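Local coordinates for protein putative uronate isomerase (Thermotoga maritima, PDB 4NAR) that is a putative isomerase of unproven activity, possibly a lactate racemase, at residues Ile305-Ile311 with Val375-Ile381. Sequence-based numbering, arbitrary orientation.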
loop_
_atom_site.group_PDB
_atom_site.type_symbol
_atom_site.label_atom_id
_atom_site.label_comp_id
_atom_site.label_asym_id
_atom_site.label_seq_id
_atom_site.Cartn_x
_atom_site.Cartn_y
_atom_site.Cartn_z
ATOM N N ILE A 305 5.380 8.876 17.719
ATOM C CA ILE A 305 4.022 8.955 18.234
ATOM C C ILE A 305 3.023 8.998 17.089
ATOM O O ILE A 305 2.964 9.967 16.320
ATOM C CB ILE A 305 3.833 10.218 19.102
ATOM C CG1 ILE A 305 4.744 10.151 20.328
ATOM C CG2 ILE A 305 2.369 10.388 19.504
ATOM C CD1 ILE A 305 5.161 11.519 20.843
ATOM N N ILE A 306 2.222 7.948 16.989
ATOM C CA ILE A 306 1.216 7.849 15.953
ATOM C C ILE A 306 -0.074 8.468 16.489
ATOM O O ILE A 306 -0.834 7.846 17.254
ATOM C CB ILE A 306 1.025 6.378 15.545
ATOM C CG1 ILE A 306 2.307 5.881 14.876
ATOM C CG2 ILE A 306 -0.190 6.206 14.617
ATOM C CD1 ILE A 306 2.567 4.413 15.112
ATOM N N TYR A 307 -0.310 9.716 16.106
ATOM C CA TYR A 307 -1.431 10.451 16.659
ATOM C C TYR A 307 -2.631 10.272 15.739
ATOM O O TYR A 307 -2.633 10.756 14.599
ATOM C CB TYR A 307 -1.040 11.920 16.852
ATOM C CG TYR A 307 -2.161 12.853 17.256
ATOM C CD1 TYR A 307 -2.978 12.589 18.362
ATOM C CD2 TYR A 307 -2.378 14.025 16.549
ATOM C CE1 TYR A 307 -4.011 13.483 18.731
ATOM C CE2 TYR A 307 -3.387 14.915 16.904
ATOM C CZ TYR A 307 -4.201 14.648 17.986
ATOM O OH TYR A 307 -5.186 15.563 18.299
ATOM N N ALA A 308 -3.631 9.542 16.242
ATOM C CA ALA A 308 -4.799 9.139 15.473
ATOM C C ALA A 308 -5.950 8.817 16.426
ATOM O O ALA A 308 -6.274 7.637 16.647
ATOM C CB ALA A 308 -4.461 7.932 14.618
ATOM N N PRO A 309 -6.580 9.869 16.985
ATOM C CA PRO A 309 -7.620 9.729 18.018
ATOM C C PRO A 309 -8.802 8.861 17.607
ATOM O O PRO A 309 -9.528 8.368 18.478
ATOM C CB PRO A 309 -8.106 11.175 18.240
ATOM C CG PRO A 309 -7.675 11.937 16.996
ATOM C CD PRO A 309 -6.370 11.277 16.598
ATOM N N HIS A 310 -9.012 8.698 16.306
ATOM C CA HIS A 310 -10.187 7.996 15.799
ATOM C C HIS A 310 -9.988 6.474 15.735
ATOM O O HIS A 310 -10.953 5.717 15.665
ATOM C CB HIS A 310 -10.541 8.536 14.406
ATOM C CG HIS A 310 -9.374 8.581 13.465
ATOM N ND1 HIS A 310 -8.341 9.501 13.592
ATOM C CD2 HIS A 310 -9.054 7.823 12.383
ATOM C CE1 HIS A 310 -7.461 9.312 12.632
ATOM N NE2 HIS A 310 -7.864 8.292 11.880
ATOM N N ILE A 311 -8.739 6.030 15.743
ATOM C CA ILE A 311 -8.450 4.616 15.539
ATOM C C ILE A 311 -8.742 3.794 16.797
ATOM O O ILE A 311 -8.388 4.202 17.918
ATOM C CB ILE A 311 -6.991 4.402 15.080
ATOM C CG1 ILE A 311 -6.804 4.958 13.664
ATOM C CG2 ILE A 311 -6.594 2.912 15.128
ATOM C CD1 ILE A 311 -5.401 4.756 13.117
ATOM N N VAL A 375 7.690 3.262 19.914
ATOM C CA VAL A 375 6.514 3.543 19.084
ATOM C C VAL A 375 5.297 3.707 19.978
ATOM O O VAL A 375 4.926 2.784 20.724
ATOM C CB VAL A 375 6.200 2.391 18.096
ATOM C CG1 VAL A 375 4.929 2.716 17.296
ATOM C CG2 VAL A 375 7.395 2.116 17.188
ATOM N N ILE A 376 4.669 4.870 19.911
ATOM C CA ILE A 376 3.572 5.165 20.822
ATOM C C ILE A 376 2.273 5.368 20.057
ATOM O O ILE A 376 2.237 6.062 19.039
ATOM C CB ILE A 376 3.908 6.394 21.687
ATOM C CG1 ILE A 376 5.121 6.071 22.571
ATOM C CG2 ILE A 376 2.708 6.828 22.545
ATOM C CD1 ILE A 376 6.178 7.180 22.593
ATOM N N LEU A 377 1.212 4.730 20.543
ATOM C CA LEU A 377 -0.110 4.889 19.970
ATOM C C LEU A 377 -0.875 5.971 20.737
ATOM O O LEU A 377 -1.188 5.805 21.930
ATOM C CB LEU A 377 -0.886 3.573 20.022
ATOM C CG LEU A 377 -0.444 2.432 19.096
ATOM C CD1 LEU A 377 -1.552 1.352 18.936
ATOM C CD2 LEU A 377 -0.008 2.976 17.740
ATOM N N ALA A 378 -1.157 7.084 20.061
ATOM C CA ALA A 378 -2.034 8.117 20.616
ATOM C C ALA A 378 -3.384 8.055 19.896
ATOM O O ALA A 378 -3.689 8.882 19.031
ATOM C CB ALA A 378 -1.403 9.503 20.487
ATOM N N THR A 379 -4.173 7.045 20.254
ATOM C CA THR A 379 -5.399 6.703 19.549
ATOM C C THR A 379 -6.489 6.401 20.580
ATOM O O THR A 379 -6.281 6.611 21.778
ATOM C CB THR A 379 -5.185 5.460 18.637
ATOM O OG1 THR A 379 -5.342 4.254 19.395
ATOM C CG2 THR A 379 -3.793 5.453 18.005
ATOM N N SER A 380 -7.647 5.914 20.138
ATOM C CA SER A 380 -8.679 5.546 21.108
ATOM C C SER A 380 -8.583 4.073 21.514
ATOM O O SER A 380 -9.498 3.522 22.138
ATOM C CB SER A 380 -10.095 5.935 20.649
ATOM O OG SER A 380 -10.358 5.452 19.354
ATOM N N ILE A 381 -7.458 3.452 21.166
ATOM C CA ILE A 381 -7.086 2.163 21.742
ATOM C C ILE A 381 -6.591 2.420 23.176
ATOM O O ILE A 381 -5.706 3.272 23.390
ATOM C CB ILE A 381 -6.001 1.475 20.885
ATOM C CG1 ILE A 381 -6.559 1.210 19.480
ATOM C CG2 ILE A 381 -5.497 0.185 21.558
ATOM C CD1 ILE A 381 -5.539 0.809 18.462
#
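Ile306 lays its CD1 over two side chains of the neighbouring strand, 3.6 Å from Val375 CG1 and 3.9 Å from Leu377 CD2, and on this face helix 282-285 covers both Ile306 and Leu377. The other face carries Ile305, Tyr307, Ile376 and Ala378; there the small methyl of Ala378 leaves room for larger neighbours, its CB lying 4.0 Å from Ile305 CG2 and 4.1 Å from Tyr307 CD1. The two strands run side by side, 12° from parallel and 4.7 Å apart at closest approach. As parallel pairing requires, Ile306 bonds to residues before and after its opposite number Leu377: its N donates to Ile376 O (2.8 Å) and its O accepts from Ala378 N (2.9 Å). Ala308 N to Ala378 O (2.9 Å) continues the series. Beyond it, a type I turn from Ala308 to Ile311 swings the backbone across toward the end of strand 373-379, so that Ile311 O receives both Ser380 N (2.9 Å) and Ser380 OG (2.7 Å). Thr379 OG1 accepts from Ile381 N (2.9 Å), forming an ST turn. With strand 268-274 bonded along the far edge of 302-308 and helices in the intervening chain, this is the parallel sheet pairing characteristic of an alpha/beta domain.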